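Local coordinates for protein ribulose bisphosphate carboxylase (Pyrococcus horikoshii, PDB 2D69) that probably catalyses the carboxylation of ribulose 1,5-bisphosphate to two molecules of 3-phosphoglycerate, as part of an archaeal pathway of AMP degradation, at residues Y30-P34 with L75-G81; A47-I52 with S68-V72; R202-Y207 with E222-N226; Y323-K327 with R361-K365. All blocks are in the same frame, centred on the assembly; numbering follows the deposited sequence.

Overall arrangement
Rubisco illustrates how one chain joins two differently built domains. Contacts 1 and 2 come first along the chain, in the N-terminal domain; contact 2 is nested within the loop closed by contact 1, and their centres lie about 18 Å apart. Both draw on strand 71-78 of the mixed sheet, contact 1 bringing the turn at its end against strand 26-34, with strand 81-88 between the two, and contact 2 setting its start against the end of helix 39-49. Contacts 3 and 4 follow in series in the alpha/beta barrel, centres about 31 Å apart, each involving helices outside the parallel strands. The centre of contact 3 lies about 47 Å from that of contact 1, so each contact joins elements within its own domain.

Contact 1. Residues Y30-P34 with L75-G81; sequences YYFEP and LEKHGEG. With SO4 (sulfate ion), chain G.
Y31 packs on H78, E80 and G81 at a beta hairpin, and F32 on L75 and G81, in the mixed sheet of the N-terminal domain, where a type II' beta turn from H78 to G81 links strands 71-78 and 81-88. The Y31 ring offers its edge to the H78 carbonyl, which lies near the ring plane with O 3.5 Å from Y31 CE2. The backbone adds a CA-H...O contact, G81 CA lying 3.4 Å from F32 O; with no side chain on G81, the two strands can approach this closely. F32 CZ rests 3.8 Å from L75 CD1, the two side chains crossing at about a right angle.

Over one face of the Y31 ring, toward its rim, sits sulfate O2, and H78 NE2 gives the same ion a weak hydrogen bond through O4. The phenol is fixed in the next shell: Y31 OH donates to E33 OE2 at 2.5 Å through the anti lone pair, while E33 OE1 is bonded to N117. With CG anti to its backbone nitrogen (chi1 169°), Y31 reaches along the strand to this carboxylate. A phenylalanine here would probably leave E33 OE2 without its phenol donor and a bridging water without its acceptor. That water donates to Y31 OH at 2.6 Å and accepts from E80 N at 3.3 Å.

Contact 2. Residues A47-I52 with S68-V72; sequences ASESSI and SMAKV
S51 and I52, just past the end of helix 39-49, point toward segment 68-72, and each meets it differently. S51 OG lies between its own nitrogen and carbonyl carbon (chi1 70°), which lets it donate to A47 O at 2.7 Å, one turn back, from 31° out of the carbonyl plane. The same oxygen receives A70 N across the contact in a nearly straight (171°) but weak bond of 3.3 Å, linking the turn after the helix to the residue before strand 71-78.

I52 splits its two branches between neighbours. CG2 faces S68, 3.6 Å from CB, while the other arm runs obliquely against M69, I52 CD1 to M69 CG at 3.5 Å, tighter than a usual van der Waals contact. The arrangement is a helix packed on the start of strand 71-78 of the mixed sheet in the rubisco N-terminal domain: A47 CB meets V72 CG2 at 3.8 Å, and I86 of the adjoining strand 81-88 touches both. S68 OG turns instead to M64 O, and S68 O is buried here without a partner. Two residues before S51, E49 O receives a weak hydrogen bond from K162 NZ of the second subunit, a predicted substrate-binding residue.

Contact 3. Residues R202-Y207 with E222-N226; sequences RVRKLY and EYLIN. With SO4 (sulfate ion), chain I.
R202 and Y223 supply the polar link between helix 199-217 and strand 222-224. R202 NE donates to Y223 OH at 3.0 Å, with an N-H...O angle of 144°, and the phenol oxygen lies in the guanidinium plane although the planes of guanidinium and ring stand 64° apart. A bend at chi3 brings the guanidinium edge to the phenol oxygen. Both groups also meet D187, Y223 OH bonding to OD1 and R202 NH2 forming a salt bridge with OD2, while R202 NH1 is held by T192 O. A phenylalanine in place of Y223 would probably leave R202 NE without its acceptor and D187 OD1 without its phenol mate.

Van der Waals contacts continue the interface. The Y207 and Y223 rings meet obliquely, centroids 5.7 Å apart, and L206 CB lies 3.9 Å from Y223 CE2. V203 CG1 meets I225 CD1 at 4.0 Å, and I225 CG2 comes within 3.5 Å of Y207 OH.

A water mediates the last link, hydrogen-bonded to both Y207 OH (2.6 Å) and E222 OE1.

Helix and strand run roughly antiparallel (148°), completing the beta-alpha-beta unit 184-186, 199-217, 222-224 of the TIM barrel; D187 lies between K186, predicted to bind magnesium through a carbamate not present here, and D188, a predicted magnesium ligand.

Contact 4. Residues Y323-K327 with R361-K365; sequences YEEIK and RLFGK
Y323 swings its ring toward helix 356-363 because CG stands anti to the backbone nitrogen (chi1 176°), and F363 answers with CG anti to its carbonyl carbon (chi1 -64°), so that the two side chains slide past each other from opposite directions. Their rings meet obliquely, planes 57° apart and centroids 5.5 Å apart, with Y323 CD2 lying 3.7 Å from F363 CZ. I326 comes in at about a right angle to the phenylalanine, its CG2 methyl 3.6 Å from F363 CE2.

Two further side chains, L362 and K327, pack against this pair. L362 CB lies 4.2 Å from Y323 CE2, while K327, bent at chi2 and chi4, runs its CD past F363 CD2 at 4.1 Å and places CE 3.5 Å from L362 O. The ammonium continues to D331 in a salt bridge, leaving the aliphatic part of the lysine against the phenylalanine. No hydrogen bond crosses the contact, which rests on van der Waals packing.

G364, with positive phi, is where the chain leaves the helix directly after F363, whose ring also touches A315. In the barrel, helix 323-334 follows strand 309-311 and helix 356-363 follows strand 344-348, so the contact joins the helices of two strands that are neighbours in the parallel sheet.

Contact 1. Residues Y30-P34 with L75-G81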
loop_
_atom_site.group_PDB
_atom_site.type_symbol
_atom_site.label_atom_id
_atom_site.label_comp_id
_atom_site.label_asym_id
_atom_site.label_seq_id
_atom_site.Cartn_x
_atom_site.Cartn_y
_atom_site.Cartn_z
ATOM N N TYR A 30 -11.233 -8.813 -47.625
ATOM C CA TYR A 30 -12.670 -8.780 -47.487
ATOM C C TYR A 30 -13.378 -9.447 -48.676
ATOM O O TYR A 30 -12.984 -9.297 -49.847
ATOM C CB TYR A 30 -13.167 -7.332 -47.403
ATOM C CG TYR A 30 -12.703 -6.492 -46.216
ATOM C CD1 TYR A 30 -13.394 -6.531 -44.990
ATOM C CD2 TYR A 30 -11.599 -5.635 -46.319
ATOM C CE1 TYR A 30 -12.980 -5.775 -43.888
ATOM C CE2 TYR A 30 -11.170 -4.853 -45.221
ATOM C CZ TYR A 30 -11.877 -4.915 -44.018
ATOM O OH TYR A 30 -11.502 -4.134 -42.939
ATOM N N TYR A 31 -14.460 -10.154 -48.385
ATOM C CA TYR A 31 -15.465 -10.486 -49.405
ATOM C C TYR A 31 -16.601 -9.462 -49.331
ATOM O O TYR A 31 -17.040 -9.099 -48.249
ATOM C CB TYR A 31 -16.056 -11.883 -49.131
ATOM C CG TYR A 31 -17.288 -12.194 -49.976
ATOM C CD1 TYR A 31 -18.562 -12.000 -49.476
ATOM C CD2 TYR A 31 -17.156 -12.617 -51.273
ATOM C CE1 TYR A 31 -19.719 -12.255 -50.281
ATOM C CE2 TYR A 31 -18.283 -12.895 -52.085
ATOM C CZ TYR A 31 -19.566 -12.704 -51.579
ATOM O OH TYR A 31 -20.685 -12.950 -52.360
ATOM N N PHE A 32 -17.162 -9.037 -50.457
ATOM C CA PHE A 32 -18.314 -8.151 -50.356
ATOM C C PHE A 32 -19.212 -8.253 -51.570
ATOM O O PHE A 32 -18.828 -8.828 -52.560
ATOM C CB PHE A 32 -17.866 -6.672 -50.124
ATOM C CG PHE A 32 -17.224 -6.040 -51.330
ATOM C CD1 PHE A 32 -15.863 -6.143 -51.516
ATOM C CD2 PHE A 32 -17.982 -5.362 -52.278
ATOM C CE1 PHE A 32 -15.265 -5.578 -52.651
ATOM C CE2 PHE A 32 -17.385 -4.811 -53.402
ATOM C CZ PHE A 32 -16.017 -4.920 -53.577
ATOM N N GLU A 33 -20.422 -7.712 -51.451
ATOM C CA GLU A 33 -21.361 -7.577 -52.557
ATOM C C GLU A 33 -21.844 -6.107 -52.535
ATOM O O GLU A 33 -22.327 -5.659 -51.494
ATOM C CB GLU A 33 -22.551 -8.546 -52.368
ATOM C CG GLU A 33 -22.114 -10.011 -52.153
ATOM C CD GLU A 33 -23.238 -10.950 -51.731
ATOM O OE1 GLU A 33 -24.392 -10.467 -51.551
ATOM O OE2 GLU A 33 -22.953 -12.175 -51.550
ATOM N N PRO A 34 -21.672 -5.339 -53.613
ATOM C CA PRO A 34 -22.116 -3.936 -53.615
ATOM C C PRO A 34 -23.624 -3.827 -53.684
ATOM O O PRO A 34 -24.281 -4.736 -54.166
ATOM C CB PRO A 34 -21.516 -3.363 -54.900
ATOM C CG PRO A 34 -21.368 -4.522 -55.790
ATOM C CD PRO A 34 -21.055 -5.705 -54.891
ATOM N N LEU A 75 -8.651 -6.384 -56.387
ATOM C CA LEU A 75 -10.102 -6.426 -56.487
ATOM C C LEU A 75 -10.531 -7.347 -57.620
ATOM O O LEU A 75 -10.273 -7.053 -58.763
ATOM C CB LEU A 75 -10.668 -5.024 -56.739
ATOM C CG LEU A 75 -12.187 -4.997 -56.946
ATOM C CD1 LEU A 75 -12.854 -5.568 -55.674
ATOM C CD2 LEU A 75 -12.726 -3.608 -57.249
ATOM N N GLU A 76 -11.171 -8.462 -57.296
ATOM C CA GLU A 76 -11.570 -9.438 -58.312
ATOM C C GLU A 76 -12.892 -10.088 -57.958
ATOM O O GLU A 76 -13.247 -10.229 -56.805
ATOM C CB GLU A 76 -10.521 -10.552 -58.501
ATOM C CG GLU A 76 -9.081 -10.088 -58.746
ATOM C CD GLU A 76 -8.827 -9.528 -60.140
ATOM O OE1 GLU A 76 -9.751 -9.482 -60.990
ATOM O OE2 GLU A 76 -7.674 -9.130 -60.386
ATOM N N LYS A 77 -13.609 -10.509 -58.992
ATOM C CA LYS A 77 -14.861 -11.205 -58.815
ATOM C C LYS A 77 -14.611 -12.521 -58.039
ATOM O O LYS A 77 -13.560 -13.123 -58.179
ATOM C CB LYS A 77 -15.491 -11.428 -60.200
ATOM C CG LYS A 77 -16.952 -11.814 -60.142
ATOM C CD LYS A 77 -17.901 -11.087 -61.143
ATOM C CE LYS A 77 -19.376 -11.022 -60.525
ATOM N NZ LYS A 77 -19.481 -11.192 -58.955
ATOM N N HIS A 78 -15.554 -12.906 -57.176
ATOM C CA HIS A 78 -15.507 -14.162 -56.411
ATOM C C HIS A 78 -16.934 -14.611 -56.139
ATOM O O HIS A 78 -17.598 -14.027 -55.289
ATOM C CB HIS A 78 -14.776 -14.001 -55.061
ATOM C CG HIS A 78 -14.653 -15.278 -54.287
ATOM N ND1 HIS A 78 -13.581 -16.140 -54.430
ATOM C CD2 HIS A 78 -15.475 -15.852 -53.381
ATOM C CE1 HIS A 78 -13.759 -17.194 -53.652
ATOM N NE2 HIS A 78 -14.902 -17.046 -53.007
ATOM N N GLY A 79 -17.402 -15.635 -56.861
ATOM C CA GLY A 79 -18.753 -16.136 -56.692
ATOM C C GLY A 79 -19.780 -15.074 -57.029
ATOM O O GLY A 79 -19.732 -14.481 -58.096
ATOM N N GLU A 80 -20.706 -14.808 -56.113
ATOM C CA GLU A 80 -21.712 -13.745 -56.361
ATOM C C GLU A 80 -21.233 -12.353 -55.893
ATOM O O GLU A 80 -21.979 -11.363 -55.971
ATOM C CB GLU A 80 -23.056 -14.104 -55.711
ATOM C CG GLU A 80 -24.060 -14.700 -56.713
ATOM C CD GLU A 80 -25.281 -15.332 -56.045
ATOM O OE1 GLU A 80 -25.274 -15.500 -54.791
ATOM O OE2 GLU A 80 -26.242 -15.657 -56.789
ATOM N N GLY A 81 -19.993 -12.273 -55.417
ATOM C CA GLY A 81 -19.405 -11.000 -55.086
ATOM C C GLY A 81 -17.997 -10.754 -55.601
ATOM O O GLY A 81 -17.661 -10.993 -56.792
HETATM S S SO4 G . -17.069 -16.553 -49.307
HETATM O O1 SO4 G . -18.394 -17.171 -49.290
HETATM O O2 SO4 G . -17.082 -15.398 -50.193
HETATM O O3 SO4 G . -16.712 -16.117 -47.954
HETATM O O4 SO4 G . -16.110 -17.516 -49.851
HETATM O O HOH W 1 -20.718 -15.509 -52.936
#

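Contact 2. Residues A47-I52 with S68-V72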
loop_
_atom_site.group_PDB
_atom_site.type_symbol
_atom_site.label_atom_id
_atom_site.label_comp_id
_atom_site.label_asym_id
_atom_site.label_seq_id
_atom_site.Cartn_x
_atom_site.Cartn_y
_atom_site.Cartn_z
ATOM N N ALA A 47 -12.238 0.870 -47.564
ATOM C CA ALA A 47 -10.865 1.361 -47.273
ATOM C C ALA A 47 -10.945 2.688 -46.505
ATOM O O ALA A 47 -10.207 2.982 -45.534
ATOM C CB ALA A 47 -10.099 1.513 -48.593
ATOM N N SER A 48 -11.893 3.481 -46.958
ATOM C CA SER A 48 -12.191 4.780 -46.391
ATOM C C SER A 48 -12.649 4.733 -44.916
ATOM O O SER A 48 -12.091 5.398 -44.033
ATOM C CB SER A 48 -13.322 5.381 -47.223
ATOM O OG SER A 48 -13.575 6.616 -46.698
ATOM N N GLU A 49 -13.676 3.938 -44.656
ATOM C CA GLU A 49 -14.299 3.903 -43.368
ATOM C C GLU A 49 -13.360 3.182 -42.368
ATOM O O GLU A 49 -13.404 3.450 -41.170
ATOM C CB GLU A 49 -15.670 3.259 -43.487
ATOM C CG GLU A 49 -16.495 3.252 -42.208
ATOM C CD GLU A 49 -16.999 4.633 -41.800
ATOM O OE1 GLU A 49 -17.052 5.548 -42.687
ATOM O OE2 GLU A 49 -17.326 4.786 -40.587
ATOM N N SER A 50 -12.491 2.305 -42.858
ATOM C CA SER A 50 -11.509 1.668 -41.984
ATOM C C SER A 50 -10.227 2.503 -41.844
ATOM O O SER A 50 -9.305 2.084 -41.213
ATOM C CB SER A 50 -11.179 0.244 -42.437
ATOM O OG SER A 50 -10.873 0.117 -43.821
ATOM N N SER A 51 -10.157 3.670 -42.465
ATOM C CA SER A 51 -8.959 4.499 -42.370
ATOM C C SER A 51 -9.353 5.928 -42.028
ATOM O O SER A 51 -9.804 6.130 -40.931
ATOM C CB SER A 51 -8.078 4.386 -43.643
ATOM O OG SER A 51 -8.655 5.002 -44.789
ATOM N N ILE A 52 -9.236 6.885 -42.946
ATOM C CA ILE A 52 -9.407 8.300 -42.638
ATOM C C ILE A 52 -10.782 8.837 -42.987
ATOM O O ILE A 52 -11.110 9.990 -42.672
ATOM C CB ILE A 52 -8.323 9.169 -43.351
ATOM C CG1 ILE A 52 -8.398 9.086 -44.879
ATOM C CG2 ILE A 52 -6.941 8.789 -42.959
ATOM C CD1 ILE A 52 -7.674 10.209 -45.574
ATOM N N SER A 68 -2.174 8.289 -43.559
ATOM C CA SER A 68 -2.967 7.336 -42.828
ATOM C C SER A 68 -4.024 6.649 -43.729
ATOM O O SER A 68 -4.851 5.949 -43.218
ATOM C CB SER A 68 -3.644 7.996 -41.615
ATOM O OG SER A 68 -2.715 8.641 -40.712
ATOM N N MET A 69 -3.985 6.844 -45.046
ATOM C CA MET A 69 -5.004 6.294 -45.958
ATOM C C MET A 69 -4.796 4.845 -46.253
ATOM O O MET A 69 -3.696 4.469 -46.614
ATOM C CB MET A 69 -4.905 6.943 -47.318
ATOM C CG MET A 69 -5.439 8.321 -47.412
ATOM S SD MET A 69 -5.260 8.842 -49.158
ATOM C CE MET A 69 -6.750 8.210 -49.926
ATOM N N ALA A 70 -5.860 4.047 -46.193
ATOM C CA ALA A 70 -5.801 2.660 -46.616
ATOM C C ALA A 70 -5.940 2.651 -48.143
ATOM O O ALA A 70 -6.425 3.616 -48.736
ATOM C CB ALA A 70 -6.878 1.843 -45.961
ATOM N N LYS A 71 -5.421 1.618 -48.791
ATOM C CA LYS A 71 -5.477 1.531 -50.253
ATOM C C LYS A 71 -5.955 0.166 -50.709
ATOM O O LYS A 71 -5.374 -0.848 -50.311
ATOM C CB LYS A 71 -4.103 1.822 -50.851
ATOM C CG LYS A 71 -3.788 3.325 -51.006
ATOM C CD LYS A 71 -4.300 3.960 -52.332
ATOM C CE LYS A 71 -4.268 5.525 -52.306
ATOM N NZ LYS A 71 -4.703 6.080 -50.930
ATOM N N VAL A 72 -6.978 0.132 -51.557
ATOM C CA VAL A 72 -7.420 -1.113 -52.182
ATOM C C VAL A 72 -6.458 -1.420 -53.308
ATOM O O VAL A 72 -6.372 -0.653 -54.255
ATOM C CB VAL A 72 -8.846 -1.020 -52.786
ATOM C CG1 VAL A 72 -9.248 -2.381 -53.375
ATOM C CG2 VAL A 72 -9.854 -0.538 -51.748
#

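Contact 3. Residues R202-Y207 with E222-N226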
loop_
_atom_site.group_PDB
_atom_site.type_symbol
_atom_site.label_atom_id
_atom_site.label_comp_id
_atom_site.label_asym_id
_atom_site.label_seq_id
_atom_site.Cartn_x
_atom_site.Cartn_y
_atom_site.Cartn_z
ATOM N N ARG A 202 -15.773 -24.442 -5.392
ATOM C CA ARG A 202 -15.409 -25.403 -6.427
ATOM C C ARG A 202 -13.881 -25.517 -6.586
ATOM O O ARG A 202 -13.351 -26.643 -6.573
ATOM C CB ARG A 202 -16.028 -25.020 -7.755
ATOM C CG ARG A 202 -15.942 -26.130 -8.776
ATOM C CD ARG A 202 -16.906 -25.924 -9.898
ATOM N NE ARG A 202 -16.460 -24.988 -10.928
ATOM C CZ ARG A 202 -17.039 -23.812 -11.156
ATOM N NH1 ARG A 202 -17.996 -23.361 -10.353
ATOM N NH2 ARG A 202 -16.663 -23.115 -12.204
ATOM N N VAL A 203 -13.153 -24.392 -6.650
ATOM C CA VAL A 203 -11.682 -24.506 -6.734
ATOM C C VAL A 203 -11.064 -25.220 -5.569
ATOM O O VAL A 203 -10.199 -26.084 -5.735
ATOM C CB VAL A 203 -10.873 -23.179 -7.019
ATOM C CG1 VAL A 203 -11.652 -22.175 -7.793
ATOM C CG2 VAL A 203 -10.314 -22.563 -5.794
ATOM N N ARG A 204 -11.449 -24.869 -4.359
ATOM C CA ARG A 204 -10.891 -25.584 -3.195
ATOM C C ARG A 204 -11.109 -27.063 -3.300
ATOM O O ARG A 204 -10.177 -27.877 -3.054
ATOM C CB ARG A 204 -11.499 -25.071 -1.917
ATOM C CG ARG A 204 -11.089 -23.638 -1.605
ATOM C CD ARG A 204 -11.823 -23.121 -0.390
ATOM N NE ARG A 204 -11.728 -21.708 -0.180
ATOM C CZ ARG A 204 -12.749 -20.930 0.199
ATOM N NH1 ARG A 204 -14.012 -21.396 0.334
ATOM N NH2 ARG A 204 -12.505 -19.645 0.389
ATOM N N LYS A 205 -12.324 -27.472 -3.650
ATOM C CA LYS A 205 -12.589 -28.918 -3.662
ATOM C C LYS A 205 -11.951 -29.650 -4.825
ATOM O O LYS A 205 -11.327 -30.675 -4.640
ATOM C CB LYS A 205 -14.097 -29.197 -3.622
ATOM C CG LYS A 205 -14.544 -30.657 -3.601
ATOM C CD LYS A 205 -14.096 -31.385 -2.343
ATOM C CE LYS A 205 -14.601 -32.818 -2.365
ATOM N NZ LYS A 205 -14.243 -33.572 -1.083
ATOM N N LEU A 206 -12.104 -29.134 -6.032
ATOM C CA LEU A 206 -11.764 -29.920 -7.221
ATOM C C LEU A 206 -10.276 -30.137 -7.401
ATOM O O LEU A 206 -9.856 -31.164 -7.934
ATOM C CB LEU A 206 -12.353 -29.288 -8.470
ATOM C CG LEU A 206 -13.754 -29.738 -8.857
ATOM C CD1 LEU A 206 -13.697 -31.111 -9.423
ATOM C CD2 LEU A 206 -14.713 -29.662 -7.634
ATOM N N TYR A 207 -9.475 -29.196 -6.934
ATOM C CA TYR A 207 -8.019 -29.319 -7.049
ATOM C C TYR A 207 -7.494 -30.316 -6.039
ATOM O O TYR A 207 -6.461 -30.946 -6.262
ATOM C CB TYR A 207 -7.329 -27.925 -6.988
ATOM C CG TYR A 207 -7.540 -27.163 -8.299
ATOM C CD1 TYR A 207 -8.535 -26.202 -8.439
ATOM C CD2 TYR A 207 -6.785 -27.492 -9.462
ATOM C CE1 TYR A 207 -8.732 -25.600 -9.618
ATOM C CE2 TYR A 207 -6.988 -26.882 -10.645
ATOM C CZ TYR A 207 -7.980 -25.947 -10.743
ATOM O OH TYR A 207 -8.254 -25.276 -11.908
ATOM N N GLU A 222 -5.682 -31.979 -15.206
ATOM C CA GLU A 222 -5.941 -30.549 -15.212
ATOM C C GLU A 222 -7.412 -30.246 -15.415
ATOM O O GLU A 222 -8.234 -31.147 -15.613
ATOM C CB GLU A 222 -5.060 -29.828 -16.230
ATOM C CG GLU A 222 -3.916 -29.127 -15.545
ATOM C CD GLU A 222 -4.342 -27.986 -14.611
ATOM O OE1 GLU A 222 -5.450 -27.413 -14.753
ATOM O OE2 GLU A 222 -3.527 -27.630 -13.743
ATOM N N TYR A 223 -7.718 -28.955 -15.344
ATOM C CA TYR A 223 -9.083 -28.487 -15.195
ATOM C C TYR A 223 -9.245 -27.169 -15.935
ATOM O O TYR A 223 -8.696 -26.156 -15.524
ATOM C CB TYR A 223 -9.391 -28.294 -13.692
ATOM C CG TYR A 223 -10.828 -27.926 -13.360
ATOM C CD1 TYR A 223 -11.828 -27.982 -14.311
ATOM C CD2 TYR A 223 -11.178 -27.525 -12.090
ATOM C CE1 TYR A 223 -13.102 -27.622 -14.012
ATOM C CE2 TYR A 223 -12.486 -27.188 -11.772
ATOM C CZ TYR A 223 -13.426 -27.220 -12.719
ATOM O OH TYR A 223 -14.712 -26.864 -12.412
ATOM N N LEU A 224 -10.026 -27.202 -16.999
ATOM C CA LEU A 224 -10.346 -26.059 -17.782
ATOM C C LEU A 224 -11.523 -25.420 -17.114
ATOM O O LEU A 224 -12.674 -25.547 -17.544
ATOM C CB LEU A 224 -10.686 -26.463 -19.215
ATOM C CG LEU A 224 -9.632 -27.379 -19.858
ATOM C CD1 LEU A 224 -10.116 -27.854 -21.198
ATOM C CD2 LEU A 224 -8.281 -26.741 -19.995
ATOM N N ILE A 225 -11.210 -24.695 -16.057
ATOM C CA ILE A 225 -12.195 -24.098 -15.175
ATOM C C ILE A 225 -12.643 -22.776 -15.703
ATOM O O ILE A 225 -11.811 -21.932 -16.041
ATOM C CB ILE A 225 -11.597 -24.018 -13.741
ATOM C CG1 ILE A 225 -12.663 -23.502 -12.754
ATOM C CG2 ILE A 225 -10.338 -23.143 -13.676
ATOM C CD1 ILE A 225 -12.355 -23.889 -11.353
ATOM N N ASN A 226 -13.964 -22.587 -15.781
ATOM C CA ASN A 226 -14.564 -21.398 -16.387
ATOM C C ASN A 226 -14.545 -20.163 -15.468
ATOM O O ASN A 226 -15.310 -20.075 -14.533
ATOM C CB ASN A 226 -15.969 -21.737 -16.760
ATOM C CG ASN A 226 -16.614 -20.725 -17.642
ATOM O OD1 ASN A 226 -17.739 -20.943 -18.140
ATOM N ND2 ASN A 226 -15.909 -19.677 -17.946
HETATM S S SO4 I . -10.817 -35.621 -2.225
HETATM O O1 SO4 I . -10.455 -36.550 -1.162
HETATM O O2 SO4 I . -11.160 -36.378 -3.428
HETATM O O3 SO4 I . -11.938 -34.793 -1.785
HETATM O O4 SO4 I . -9.670 -34.765 -2.500
HETATM O O HOH W 2 -6.339 -25.082 -13.616
#

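Contact 4. Residues Y323-K327 with R361-K365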
loop_
_atom_site.group_PDB
_atom_site.type_symbol
_atom_site.label_atom_id
_atom_site.label_comp_id
_atom_site.label_asym_id
_atom_site.label_seq_id
_atom_site.Cartn_x
_atom_site.Cartn_y
_atom_site.Cartn_z
ATOM N N TYR A 323 -14.900 -29.546 -43.865
ATOM C CA TYR A 323 -13.563 -30.092 -43.731
ATOM C C TYR A 323 -12.502 -29.083 -44.173
ATOM O O TYR A 323 -11.555 -28.859 -43.450
ATOM C CB TYR A 323 -13.384 -31.388 -44.526
ATOM C CG TYR A 323 -11.955 -31.856 -44.443
ATOM C CD1 TYR A 323 -11.075 -31.723 -45.518
ATOM C CD2 TYR A 323 -11.461 -32.346 -43.258
ATOM C CE1 TYR A 323 -9.732 -32.115 -45.410
ATOM C CE2 TYR A 323 -10.143 -32.745 -43.140
ATOM C CZ TYR A 323 -9.281 -32.633 -44.220
ATOM O OH TYR A 323 -7.966 -33.036 -44.044
ATOM N N GLU A 324 -12.659 -28.514 -45.366
ATOM C CA GLU A 324 -11.703 -27.538 -45.909
ATOM C C GLU A 324 -11.446 -26.344 -44.954
ATOM O O GLU A 324 -10.298 -25.989 -44.684
ATOM C CB GLU A 324 -12.195 -26.963 -47.235
ATOM C CG GLU A 324 -12.546 -27.986 -48.302
ATOM C CD GLU A 324 -11.325 -28.557 -49.020
ATOM O OE1 GLU A 324 -10.939 -27.981 -50.078
ATOM O OE2 GLU A 324 -10.776 -29.599 -48.544
ATOM N N GLU A 325 -12.525 -25.727 -44.479
ATOM C CA GLU A 325 -12.431 -24.556 -43.591
ATOM C C GLU A 325 -11.745 -24.932 -42.288
ATOM O O GLU A 325 -10.905 -24.210 -41.806
ATOM C CB GLU A 325 -13.827 -23.968 -43.270
ATOM C CG GLU A 325 -13.803 -22.849 -42.212
ATOM C CD GLU A 325 -15.138 -22.111 -42.048
ATOM O OE1 GLU A 325 -16.208 -22.783 -42.077
ATOM O OE2 GLU A 325 -15.116 -20.857 -41.884
ATOM N N ILE A 326 -12.108 -26.069 -41.719
ATOM C CA ILE A 326 -11.607 -26.439 -40.425
ATOM C C ILE A 326 -10.133 -26.750 -40.489
ATOM O O ILE A 326 -9.361 -26.307 -39.617
ATOM C CB ILE A 326 -12.371 -27.605 -39.861
ATOM C CG1 ILE A 326 -13.800 -27.136 -39.530
ATOM C CG2 ILE A 326 -11.659 -28.141 -38.576
ATOM C CD1 ILE A 326 -14.728 -28.270 -39.194
ATOM N N LYS A 327 -9.758 -27.504 -41.517
ATOM C CA LYS A 327 -8.373 -27.853 -41.744
ATOM C C LYS A 327 -7.522 -26.582 -41.974
ATOM O O LYS A 327 -6.403 -26.533 -41.541
ATOM C CB LYS A 327 -8.240 -28.813 -42.932
ATOM C CG LYS A 327 -6.814 -29.352 -43.106
ATOM C CD LYS A 327 -6.376 -30.220 -41.868
ATOM C CE LYS A 327 -5.093 -31.061 -42.141
ATOM N NZ LYS A 327 -3.902 -30.200 -42.507
ATOM N N ARG A 361 -6.319 -39.389 -38.230
ATOM C CA ARG A 361 -5.837 -39.465 -39.610
ATOM C C ARG A 361 -5.980 -38.113 -40.303
ATOM O O ARG A 361 -5.054 -37.647 -40.958
ATOM C CB ARG A 361 -6.657 -40.486 -40.380
ATOM C CG ARG A 361 -6.033 -41.031 -41.609
ATOM C CD ARG A 361 -6.965 -42.059 -42.315
ATOM N NE ARG A 361 -7.781 -41.320 -43.282
ATOM C CZ ARG A 361 -9.108 -41.139 -43.239
ATOM N NH1 ARG A 361 -9.671 -40.403 -44.188
ATOM N NH2 ARG A 361 -9.898 -41.706 -42.306
ATOM N N LEU A 362 -7.152 -37.507 -40.153
ATOM C CA LEU A 362 -7.486 -36.241 -40.824
ATOM C C LEU A 362 -6.893 -34.983 -40.179
ATOM O O LEU A 362 -6.578 -34.007 -40.876
ATOM C CB LEU A 362 -9.004 -36.066 -40.918
ATOM C CG LEU A 362 -9.741 -37.032 -41.874
ATOM C CD1 LEU A 362 -11.237 -36.773 -41.825
ATOM C CD2 LEU A 362 -9.255 -36.926 -43.315
ATOM N N PHE A 363 -6.787 -34.962 -38.859
ATOM C CA PHE A 363 -6.395 -33.725 -38.159
ATOM C C PHE A 363 -5.135 -33.841 -37.275
ATOM O O PHE A 363 -4.785 -32.893 -36.605
ATOM C CB PHE A 363 -7.561 -33.186 -37.322
ATOM C CG PHE A 363 -8.766 -32.758 -38.142
ATOM C CD1 PHE A 363 -9.884 -33.583 -38.231
ATOM C CD2 PHE A 363 -8.780 -31.539 -38.802
ATOM C CE1 PHE A 363 -10.998 -33.219 -38.967
ATOM C CE2 PHE A 363 -9.902 -31.136 -39.544
ATOM C CZ PHE A 363 -11.027 -31.979 -39.622
ATOM N N GLY A 364 -4.437 -34.957 -37.310
ATOM C CA GLY A 364 -3.208 -35.124 -36.563
ATOM C C GLY A 364 -3.353 -35.410 -35.075
ATOM O O GLY A 364 -4.447 -35.555 -34.547
ATOM N N LYS A 365 -2.206 -35.501 -34.402
ATOM C CA LYS A 365 -2.132 -35.777 -32.983
ATOM C C LYS A 365 -2.094 -34.540 -32.097
ATOM O O LYS A 365 -2.155 -34.654 -30.871
ATOM C CB LYS A 365 -0.879 -36.570 -32.730
ATOM C CG LYS A 365 -0.886 -37.916 -33.482
ATOM C CD LYS A 365 0.337 -38.779 -33.172
ATOM C CE LYS A 365 1.619 -38.313 -33.882
ATOM N NZ LYS A 365 2.638 -39.390 -33.697
#